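PDB 6SL9: enoyl-CoA hydratase/carnithine racemase from Thermus thermophilus JL-18, which probably acts as PaaG, a crotonase-family isomerase that forms oxepin-CoA in the bacterial breakdown of phenylacetic acid and in related secondary metabolism. Local coordinates for residues A109-R120 against D140-L150; L91-V99 against T202-L213. All coordinates share one frame; numbering follows the deposited sequence. Where two conformers were deposited one is given.

Both contacts are largely buried, but contact 1 lies nearer the centre of the chain and packs two helices mostly through leucines and a tryptophan. Contact 2 lies further out: it holds helix 202-214 against the turn between helix 77-93 and strand 98-102, and it has a salt-bridge network at a partly exposed edge and a lysine buried deeper. The two reach the same sheet, where strands 98-102 and 119-123 run side by side in parallel, and both touch the third subunit. They also meet directly. D118, beyond the first helix of contact 1, forms a salt bridge with K209 of contact 2, and the W116 ring packs on S92.

Contact 1: residues A109-R120 against D140-L150; sequences AGMSLALWGDLR and DSGLSFLLPRL
W116 and L146 meet where helix 109-115 crosses helix 143-150 in the crotonase fold, with the two axes 9.8 Å apart and inclined at 60°. In crotonases generally, the start of the first of these helices helps to form the oxyanion hole. The middle of the interface is apolar. L115 fits as a knob among L143, L146, L147 and L150, with its CD1 3.8 Å from L143 CD1. M111 runs extended, CG anti to the backbone N (chi1 177°), and this lets its CE reach L147 CD1 at 4.2 Å.

Polar bonds hold the turn that leads into the second helix. S112 OG donates to D140 O at 2.9 Å, while L143 N reaches that oxygen from the opposite face of its carbonyl plane. In the plane of its ring, W116 NE1 makes a weak but nearly straight bond to S141 O (3.3 Å). E227 of the second subunit accepts from the N of G142, the N-cap.

Steric fit and a CH-pi contact complete the surroundings of the indole. A CB on G142 would run into W116 CZ2. Over the indole face, L146 CD1 sits above the five-membered ring, 3.4 Å from the centroid and 13° off the normal.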
loop_
_atom_site.group_PDB
_atom_site.type_symbol
_atom_site.label_atom_id
_atom_site.label_comp_id
_atom_site.label_asym_id
_atom_site.label_seq_id
_atom_site.Cartn_x
_atom_site.Cartn_y
_atom_site.Cartn_z
ATOM N N ALA A 109 -7.857 15.252 -13.829
ATOM C CA ALA A 109 -7.173 14.321 -14.753
ATOM C C ALA A 109 -5.764 14.784 -15.067
ATOM O O ALA A 109 -4.948 13.977 -15.488
ATOM C CB ALA A 109 -7.959 14.090 -15.996
ATOM N N GLY A 110 -5.448 16.055 -14.858
ATOM C CA GLY A 110 -4.046 16.487 -15.001
ATOM C C GLY A 110 -3.172 15.855 -13.924
ATOM O O GLY A 110 -2.028 15.501 -14.185
ATOM N N MET A 111 -3.705 15.753 -12.696
ATOM C CA MET A 111 -3.015 15.029 -11.612
ATOM C C MET A 111 -2.936 13.540 -11.982
ATOM O O MET A 111 -1.870 12.937 -11.830
ATOM C CB MET A 111 -3.728 15.237 -10.283
ATOM C CG MET A 111 -3.122 14.478 -9.161
ATOM S SD MET A 111 -3.772 15.077 -7.593
ATOM C CE MET A 111 -2.946 13.985 -6.436
ATOM N N SER A 112 -4.031 12.949 -12.463
ATOM C CA SER A 112 -4.001 11.548 -12.916
ATOM C C SER A 112 -2.866 11.310 -13.897
ATOM O O SER A 112 -2.060 10.373 -13.709
ATOM C CB SER A 112 -5.337 11.129 -13.537
ATOM O OG SER A 112 -6.461 11.447 -12.706
ATOM N N LEU A 113 -2.771 12.155 -14.930
ATOM C CA LEU A 113 -1.773 11.959 -15.993
ATOM C C LEU A 113 -0.365 12.077 -15.410
ATOM O O LEU A 113 0.518 11.296 -15.705
ATOM C CB LEU A 113 -2.025 12.973 -17.134
ATOM C CG LEU A 113 -3.242 12.695 -18.028
ATOM C CD1 LEU A 113 -3.365 13.742 -19.134
ATOM C CD2 LEU A 113 -3.182 11.334 -18.721
ATOM N N ALA A 114 -0.137 13.080 -14.532
ATOM C CA ALA A 114 1.206 13.314 -13.978
ATOM C C ALA A 114 1.647 12.069 -13.205
ATOM O O ALA A 114 2.837 11.688 -13.224
ATOM C CB ALA A 114 1.176 14.510 -13.071
ATOM N N LEU A 115 0.729 11.417 -12.519
ATOM C CA LEU A 115 1.081 10.317 -11.602
ATOM C C LEU A 115 1.382 9.034 -12.350
ATOM O O LEU A 115 1.917 8.109 -11.754
ATOM C CB LEU A 115 0.002 10.111 -10.547
ATOM C CG LEU A 115 -0.180 11.281 -9.564
ATOM C CD1 LEU A 115 -1.202 10.956 -8.531
ATOM C CD2 LEU A 115 1.126 11.752 -8.921
ATOM N N TRP A 116 1.145 8.986 -13.656
ATOM C CA TRP A 116 1.545 7.830 -14.483
ATOM C C TRP A 116 3.028 7.834 -14.814
ATOM O O TRP A 116 3.508 6.828 -15.300
ATOM C CB TRP A 116 0.699 7.723 -15.759
ATOM C CG TRP A 116 -0.659 7.153 -15.508
ATOM C CD1 TRP A 116 -1.862 7.802 -15.436
ATOM C CD2 TRP A 116 -0.888 5.807 -15.092
ATOM N NE1 TRP A 116 -2.822 6.918 -15.037
ATOM C CE2 TRP A 116 -2.260 5.689 -14.813
ATOM C CE3 TRP A 116 -0.053 4.697 -14.934
ATOM C CZ2 TRP A 116 -2.808 4.493 -14.348
ATOM C CZ3 TRP A 116 -0.603 3.510 -14.479
ATOM C CH2 TRP A 116 -1.956 3.427 -14.193
ATOM N N GLY A 117 3.760 8.927 -14.542
ATOM C CA GLY A 117 5.199 8.844 -14.745
ATOM C C GLY A 117 5.803 7.745 -13.903
ATOM O O GLY A 117 5.380 7.553 -12.768
ATOM N N ASP A 118 6.820 7.048 -14.391
ATOM C CA ASP A 118 7.603 6.092 -13.581
ATOM C C ASP A 118 8.465 6.804 -12.569
ATOM O O ASP A 118 8.589 6.362 -11.416
ATOM C CB ASP A 118 8.472 5.243 -14.471
ATOM C CG ASP A 118 7.698 4.423 -15.445
ATOM O OD1 ASP A 118 6.751 3.735 -15.025
ATOM O OD2 ASP A 118 8.027 4.497 -16.655
ATOM N N LEU A 119 9.073 7.908 -13.000
ATOM C CA LEU A 119 9.835 8.825 -12.150
ATOM C C LEU A 119 9.282 10.212 -12.376
ATOM O O LEU A 119 9.057 10.614 -13.530
ATOM C CB LEU A 119 11.337 8.752 -12.438
ATOM C CG LEU A 119 11.947 7.389 -12.069
ATOM C CD1 LEU A 119 13.339 7.209 -12.541
ATOM C CD2 LEU A 119 11.896 7.153 -10.583
ATOM N N ARG A 120 9.025 10.915 -11.277
ATOM C CA ARG A 120 8.261 12.172 -11.333
ATOM C C ARG A 120 9.019 13.261 -10.589
ATOM O O ARG A 120 9.437 13.072 -9.445
ATOM C CB ARG A 120 6.903 11.911 -10.693
ATOM C CG ARG A 120 6.093 10.850 -11.413
ATOM C CD ARG A 120 4.764 10.508 -10.773
ATOM N NE ARG A 120 4.913 10.041 -9.402
ATOM C CZ ARG A 120 5.281 8.807 -9.070
ATOM N NH1 ARG A 120 5.420 7.872 -10.001
ATOM N NH2 ARG A 120 5.417 8.490 -7.780
ATOM N N ASP A 140 -11.057 9.847 -11.737
ATOM C CA ASP A 140 -11.025 9.051 -12.970
ATOM C C ASP A 140 -9.627 9.066 -13.562
ATOM O O ASP A 140 -8.673 9.587 -12.970
ATOM C CB ASP A 140 -12.182 9.435 -13.909
ATOM C CG ASP A 140 -12.082 10.766 -14.635
ATOM O OD1 ASP A 140 -10.943 11.246 -14.889
ATOM O OD2 ASP A 140 -13.169 11.319 -14.946
ATOM N N SER A 141 -9.531 8.523 -14.770
ATOM C CA SER A 141 -8.275 8.452 -15.516
ATOM C C SER A 141 -7.207 7.708 -14.712
ATOM O O SER A 141 -5.974 7.982 -14.870
ATOM C CB SER A 141 -7.831 9.845 -15.951
ATOM O OG SER A 141 -8.876 10.544 -16.578
ATOM N N GLY A 142 -7.617 6.727 -13.929
ATOM C CA GLY A 142 -6.730 5.900 -13.147
ATOM C C GLY A 142 -6.341 6.477 -11.791
ATOM O O GLY A 142 -5.572 5.796 -11.092
ATOM N N LEU A 143 -6.873 7.645 -11.421
ATOM C CA LEU A 143 -6.422 8.231 -10.139
ATOM C C LEU A 143 -6.887 7.325 -8.991
ATOM O O LEU A 143 -6.177 7.274 -7.950
ATOM C CB LEU A 143 -6.977 9.634 -9.993
ATOM C CG LEU A 143 -6.477 10.402 -8.748
ATOM C CD1 LEU A 143 -4.973 10.535 -8.777
ATOM C CD2 LEU A 143 -7.158 11.753 -8.717
ATOM N N SER A 144 -8.047 6.647 -9.092
ATOM C CA SER A 144 -8.487 5.805 -7.965
ATOM C C SER A 144 -7.575 4.569 -7.802
ATOM O O SER A 144 -7.560 4.006 -6.714
ATOM C CB SER A 144 -9.924 5.392 -8.091
ATOM O OG SER A 144 -10.133 4.381 -9.053
ATOM N N PHE A 145 -6.914 4.171 -8.860
ATOM C CA PHE A 145 -5.937 3.057 -8.877
ATOM C C PHE A 145 -4.632 3.571 -8.314
ATOM O O PHE A 145 -4.075 2.976 -7.378
ATOM C CB PHE A 145 -5.896 2.542 -10.299
ATOM C CG PHE A 145 -4.894 1.431 -10.521
ATOM C CD1 PHE A 145 -3.585 1.724 -10.858
ATOM C CD2 PHE A 145 -5.254 0.096 -10.499
ATOM C CE1 PHE A 145 -2.649 0.732 -11.025
ATOM C CE2 PHE A 145 -4.331 -0.925 -10.765
ATOM C CZ PHE A 145 -3.015 -0.602 -11.033
ATOM N N LEU A 146 -4.101 4.625 -8.909
ATOM C CA LEU A 146 -2.756 5.071 -8.555
ATOM C C LEU A 146 -2.654 5.685 -7.183
ATOM O O LEU A 146 -1.676 5.427 -6.480
ATOM C CB LEU A 146 -2.285 6.115 -9.580
ATOM C CG LEU A 146 -1.808 5.617 -10.937
ATOM C CD1 LEU A 146 -1.412 6.824 -11.750
ATOM C CD2 LEU A 146 -0.622 4.671 -10.804
ATOM N N LEU A 147 -3.606 6.520 -6.784
ATOM C CA LEU A 147 -3.352 7.313 -5.570
ATOM C C LEU A 147 -3.179 6.468 -4.319
ATOM O O LEU A 147 -2.190 6.712 -3.621
ATOM C CB LEU A 147 -4.418 8.386 -5.428
ATOM C CG LEU A 147 -4.109 9.434 -4.370
ATOM C CD1 LEU A 147 -2.860 10.200 -4.725
ATOM C CD2 LEU A 147 -5.278 10.397 -4.285
ATOM N N PRO A 148 -4.042 5.492 -4.032
ATOM C CA PRO A 148 -3.808 4.712 -2.830
ATOM C C PRO A 148 -2.498 3.914 -2.879
ATOM O O PRO A 148 -1.857 3.737 -1.840
ATOM C CB PRO A 148 -5.017 3.804 -2.735
ATOM C CG PRO A 148 -6.019 4.322 -3.741
ATOM C CD PRO A 148 -5.292 5.116 -4.739
ATOM N N ARG A 149 -2.102 3.447 -4.075
ATOM C CA ARG A 149 -0.824 2.703 -4.199
ATOM C C ARG A 149 0.367 3.647 -3.915
ATOM O O ARG A 149 1.382 3.219 -3.317
ATOM C CB ARG A 149 -0.773 2.115 -5.641
ATOM C CG ARG A 149 -1.798 0.986 -5.862
ATOM C CD ARG A 149 -1.939 0.584 -7.303
ATOM N NE ARG A 149 -2.627 -0.655 -7.587
ATOM C CZ ARG A 149 -3.915 -0.850 -7.361
ATOM N NH1 ARG A 149 -4.653 0.205 -7.039
ATOM N NH2 ARG A 149 -4.511 -2.027 -7.632
ATOM N N LEU A 150 0.298 4.901 -4.392
ATOM C CA LEU A 150 1.426 5.840 -4.274
ATOM C C LEU A 150 1.516 6.433 -2.871
ATOM O O LEU A 150 2.662 6.653 -2.431
ATOM C CB LEU A 150 1.305 6.948 -5.314
ATOM C CG LEU A 150 1.450 6.526 -6.769
ATOM C CD1 LEU A 150 1.130 7.698 -7.662
ATOM C CD2 LEU A 150 2.848 5.999 -7.057
#

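Contact 2: residues L91-V99 against T202-L213; sequences LSGLEKPLV and TRAYALTKKLLL
E95 bends at chi2 (-140°) to lift its carboxylate towards helix 202-213, and K210 bends at chi4 (-61°), which brings NZ to that carboxylate; the R203 side chain curls back to E95. The three side chains form a salt-bridge network with one cation on each carboxylate oxygen. R203 NH2 meets E95 OE1 at 2.7 Å from above the carboxylate plane, the two flat groups being turned 33° apart. K210 NZ reaches E95 OE2, also at 2.7 Å, on the anti side, somewhat tilted from the carboxylate plane. Replacing E95 by an alanine would probably leave R203 and K210 without their shared counter-charge and let both bent chains swing loose.

Deeper in, K209 NZ donates to K96 O at 3.1 Å from above the carbonyl plane and, weakly, to L94 O at 3.3 Å. It also donates a hydrogen bond to a water that donates in turn to L91 O. Its salt-bridge partner D118 probably balances the buried charge. P97 CG makes an apolar contact with Y205 CD2 at 3.7 Å, proline and ring crossing at a slant. A206 CB packs against E95 O, and L213 CD2 lies by CB and OG of S92, whose hydrogen bond goes to E89 O.

The helix thus lies across residues 94-97, the link into strand 98-102. L197 of helix 186-197 touches both P97 and Y205, and helix 220-235 packs on L207 and L211.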
loop_
_atom_site.group_PDB
_atom_site.type_symbol
_atom_site.label_atom_id
_atom_site.label_comp_id
_atom_site.label_asym_id
_atom_site.label_seq_id
_atom_site.Cartn_x
_atom_site.Cartn_y
_atom_site.Cartn_z
ATOM N N LEU A 91 -0.449 4.631 -21.331
ATOM C CA LEU A 91 0.562 5.077 -20.366
ATOM C C LEU A 91 0.938 3.901 -19.485
ATOM O O LEU A 91 2.132 3.715 -19.196
ATOM C CB LEU A 91 -0.028 6.180 -19.512
ATOM C CG LEU A 91 -0.127 7.532 -20.219
ATOM C CD1 LEU A 91 -1.104 8.477 -19.493
ATOM C CD2 LEU A 91 1.264 8.194 -20.295
ATOM N N SER A 92 -0.043 3.159 -18.993
ATOM C CA SER A 92 0.243 2.155 -17.954
ATOM C C SER A 92 1.186 1.077 -18.464
ATOM O O SER A 92 1.995 0.531 -17.694
ATOM C CB SER A 92 -1.016 1.543 -17.435
ATOM O OG SER A 92 -1.616 0.646 -18.354
ATOM N N GLY A 93 1.037 0.721 -19.743
ATOM C CA GLY A 93 1.764 -0.412 -20.338
ATOM C C GLY A 93 2.952 -0.021 -21.170
ATOM O O GLY A 93 3.548 -0.892 -21.760
ATOM N N LEU A 94 3.260 1.260 -21.262
ATOM C CA LEU A 94 4.400 1.763 -22.072
ATOM C C LEU A 94 5.620 0.864 -21.878
ATOM O O LEU A 94 6.041 0.679 -20.723
ATOM C CB LEU A 94 4.740 3.171 -21.584
ATOM C CG LEU A 94 4.573 4.297 -22.588
ATOM C CD1 LEU A 94 5.200 5.571 -22.045
ATOM C CD2 LEU A 94 5.175 3.947 -23.941
ATOM N N GLU A 95 6.240 0.446 -22.967
ATOM C CA GLU A 95 7.388 -0.464 -22.873
ATOM C C GLU A 95 8.710 0.298 -22.889
ATOM O O GLU A 95 9.765 -0.257 -23.164
ATOM C CB GLU A 95 7.349 -1.551 -23.950
ATOM C CG GLU A 95 6.168 -2.460 -23.761
ATOM C CD GLU A 95 6.421 -3.919 -23.998
ATOM O OE1 GLU A 95 7.339 -4.221 -24.787
ATOM O OE2 GLU A 95 5.612 -4.755 -23.551
ATOM N N LYS A 96 8.687 1.569 -22.493
ATOM C CA LYS A 96 9.845 2.459 -22.297
ATOM C C LYS A 96 9.564 3.259 -21.030
ATOM O O LYS A 96 8.396 3.536 -20.713
ATOM C CB LYS A 96 10.063 3.338 -23.517
ATOM C CG LYS A 96 10.321 2.516 -24.768
ATOM C CD LYS A 96 10.458 3.283 -26.068
ATOM C CE LYS A 96 10.637 2.333 -27.230
ATOM N NZ LYS A 96 10.889 3.015 -28.516
ATOM N N PRO A 97 10.606 3.670 -20.310
ATOM C CA PRO A 97 10.397 4.448 -19.095
ATOM C C PRO A 97 9.904 5.866 -19.428
ATOM O O PRO A 97 10.309 6.458 -20.398
ATOM C CB PRO A 97 11.781 4.505 -18.470
ATOM C CG PRO A 97 12.734 4.326 -19.616
ATOM C CD PRO A 97 12.020 3.334 -20.513
ATOM N N LEU A 98 9.064 6.378 -18.542
ATOM C CA LEU A 98 8.444 7.716 -18.651
ATOM C C LEU A 98 8.832 8.552 -17.450
ATOM O O LEU A 98 8.567 8.194 -16.303
ATOM C CB LEU A 98 6.921 7.566 -18.742
ATOM C CG LEU A 98 6.107 8.862 -18.731
ATOM C CD1 LEU A 98 6.407 9.681 -19.962
ATOM C CD2 LEU A 98 4.616 8.592 -18.619
ATOM N N VAL A 99 9.405 9.691 -17.734
ATOM C CA VAL A 99 9.670 10.718 -16.715
ATOM C C VAL A 99 8.594 11.772 -16.886
ATOM O O VAL A 99 8.292 12.173 -18.011
ATOM C CB VAL A 99 11.066 11.336 -16.906
ATOM C CG1 VAL A 99 11.317 12.458 -15.940
ATOM C CG2 VAL A 99 12.165 10.296 -16.781
ATOM N N THR A 202 16.240 -1.073 -21.355
ATOM C CA THR A 202 14.849 -0.700 -21.616
ATOM C C THR A 202 13.896 -1.891 -21.405
ATOM O O THR A 202 12.760 -1.692 -20.921
ATOM C CB THR A 202 14.741 -0.094 -23.011
ATOM O OG1 THR A 202 15.806 0.807 -23.227
ATOM C CG2 THR A 202 13.411 0.561 -23.253
ATOM N N ARG A 203 14.319 -3.073 -21.801
ATOM C CA ARG A 203 13.447 -4.253 -21.613
ATOM C C ARG A 203 13.237 -4.533 -20.132
ATOM O O ARG A 203 12.113 -4.935 -19.714
ATOM C CB ARG A 203 13.962 -5.494 -22.308
ATOM C CG ARG A 203 14.122 -5.370 -23.811
ATOM C CD ARG A 203 12.852 -4.951 -24.499
ATOM N NE ARG A 203 11.753 -5.883 -24.221
ATOM C CZ ARG A 203 10.456 -5.603 -24.131
ATOM N NH1 ARG A 203 9.584 -6.558 -23.808
ATOM N NH2 ARG A 203 10.016 -4.374 -24.292
ATOM N N ALA A 204 14.270 -4.425 -19.330
ATOM C CA ALA A 204 14.137 -4.665 -17.892
ATOM C C ALA A 204 13.207 -3.610 -17.311
ATOM O O ALA A 204 12.351 -3.929 -16.494
ATOM C CB ALA A 204 15.463 -4.679 -17.217
ATOM N N TYR A 205 13.285 -2.362 -17.796
ATOM C CA TYR A 205 12.345 -1.327 -17.309
ATOM C C TYR A 205 10.934 -1.732 -17.691
ATOM O O TYR A 205 10.000 -1.632 -16.863
ATOM C CB TYR A 205 12.689 0.046 -17.869
ATOM C CG TYR A 205 14.042 0.615 -17.510
ATOM C CD1 TYR A 205 14.643 0.446 -16.288
ATOM C CD2 TYR A 205 14.682 1.454 -18.401
ATOM C CE1 TYR A 205 15.825 1.085 -15.948
ATOM C CE2 TYR A 205 15.860 2.095 -18.099
ATOM C CZ TYR A 205 16.457 1.904 -16.876
ATOM O OH TYR A 205 17.626 2.532 -16.579
ATOM N N ALA A 206 10.699 -2.109 -18.925
ATOM C CA ALA A 206 9.347 -2.422 -19.413
ATOM C C ALA A 206 8.730 -3.547 -18.598
ATOM O O ALA A 206 7.564 -3.475 -18.258
ATOM C CB ALA A 206 9.463 -2.828 -20.848
ATOM N N LEU A 207 9.507 -4.592 -18.393
ATOM C CA LEU A 207 8.997 -5.803 -17.721
ATOM C C LEU A 207 8.798 -5.541 -16.228
ATOM O O LEU A 207 7.843 -6.042 -15.633
ATOM C CB LEU A 207 9.900 -6.997 -18.024
ATOM C CG LEU A 207 9.975 -7.385 -19.498
ATOM C CD1 LEU A 207 11.022 -8.423 -19.717
ATOM C CD2 LEU A 207 8.680 -7.895 -20.023
ATOM N N THR A 208 9.663 -4.734 -15.628
ATOM C CA THR A 208 9.493 -4.325 -14.221
ATOM C C THR A 208 8.197 -3.548 -14.058
ATOM O O THR A 208 7.458 -3.775 -13.080
ATOM C CB THR A 208 10.717 -3.552 -13.728
ATOM O OG1 THR A 208 11.863 -4.396 -13.814
ATOM C CG2 THR A 208 10.571 -3.094 -12.310
ATOM N N LYS A 209 7.907 -2.676 -14.980
ATOM C CA LYS A 209 6.656 -1.873 -14.922
ATOM C C LYS A 209 5.444 -2.788 -14.941
ATOM O O LYS A 209 4.469 -2.523 -14.224
ATOM C CB LYS A 209 6.619 -0.894 -16.092
ATOM C CG LYS A 209 7.567 0.261 -15.896
ATOM C CD LYS A 209 7.652 1.110 -17.136
ATOM C CE LYS A 209 6.313 1.695 -17.561
ATOM N NZ LYS A 209 6.518 2.941 -18.376
ATOM N N LYS A 210 5.492 -3.863 -15.707
ATOM C CA LYS A 210 4.383 -4.823 -15.786
ATOM C C LYS A 210 4.186 -5.501 -14.445
ATOM O O LYS A 210 3.046 -5.660 -13.993
ATOM C CB LYS A 210 4.679 -5.849 -16.881
ATOM C CG LYS A 210 4.680 -5.328 -18.302
ATOM C CD LYS A 210 4.782 -6.389 -19.442
ATOM C CE LYS A 210 5.251 -5.699 -20.723
ATOM N NZ LYS A 210 4.304 -4.623 -21.188
ATOM N N LEU A 211 5.276 -5.935 -13.811
ATOM C CA LEU A 211 5.174 -6.562 -12.484
ATOM C C LEU A 211 4.566 -5.612 -11.471
ATOM O O LEU A 211 3.718 -6.018 -10.680
ATOM C CB LEU A 211 6.544 -7.003 -12.027
ATOM C CG LEU A 211 7.116 -8.196 -12.761
ATOM C CD1 LEU A 211 8.597 -8.340 -12.412
ATOM C CD2 LEU A 211 6.397 -9.494 -12.399
ATOM N N LEU A 212 4.997 -4.366 -11.500
ATOM C CA LEU A 212 4.455 -3.376 -10.556
ATOM C C LEU A 212 2.992 -3.130 -10.812
ATOM O O LEU A 212 2.231 -3.018 -9.836
ATOM C CB LEU A 212 5.244 -2.081 -10.648
ATOM C CG LEU A 212 6.675 -2.143 -10.088
ATOM C CD1 LEU A 212 7.367 -0.828 -10.351
ATOM C CD2 LEU A 212 6.651 -2.501 -8.601
ATOM N N LEU A 213 2.561 -3.058 -12.044
ATOM C CA LEU A 213 1.151 -2.718 -12.351
ATOM C C LEU A 213 0.223 -3.819 -11.794
ATOM O O LEU A 213 -0.901 -3.538 -11.433
ATOM C CB LEU A 213 0.945 -2.523 -13.847
ATOM C CG LEU A 213 -0.331 -1.822 -14.246
ATOM C CD1 LEU A 213 -0.301 -0.377 -13.843
ATOM C CD2 LEU A 213 -0.593 -1.947 -15.715
HETATM O O HOH W 1 4.440 4.757 -18.362
HETATM O O HOH W 2 5.422 -2.074 -19.410
#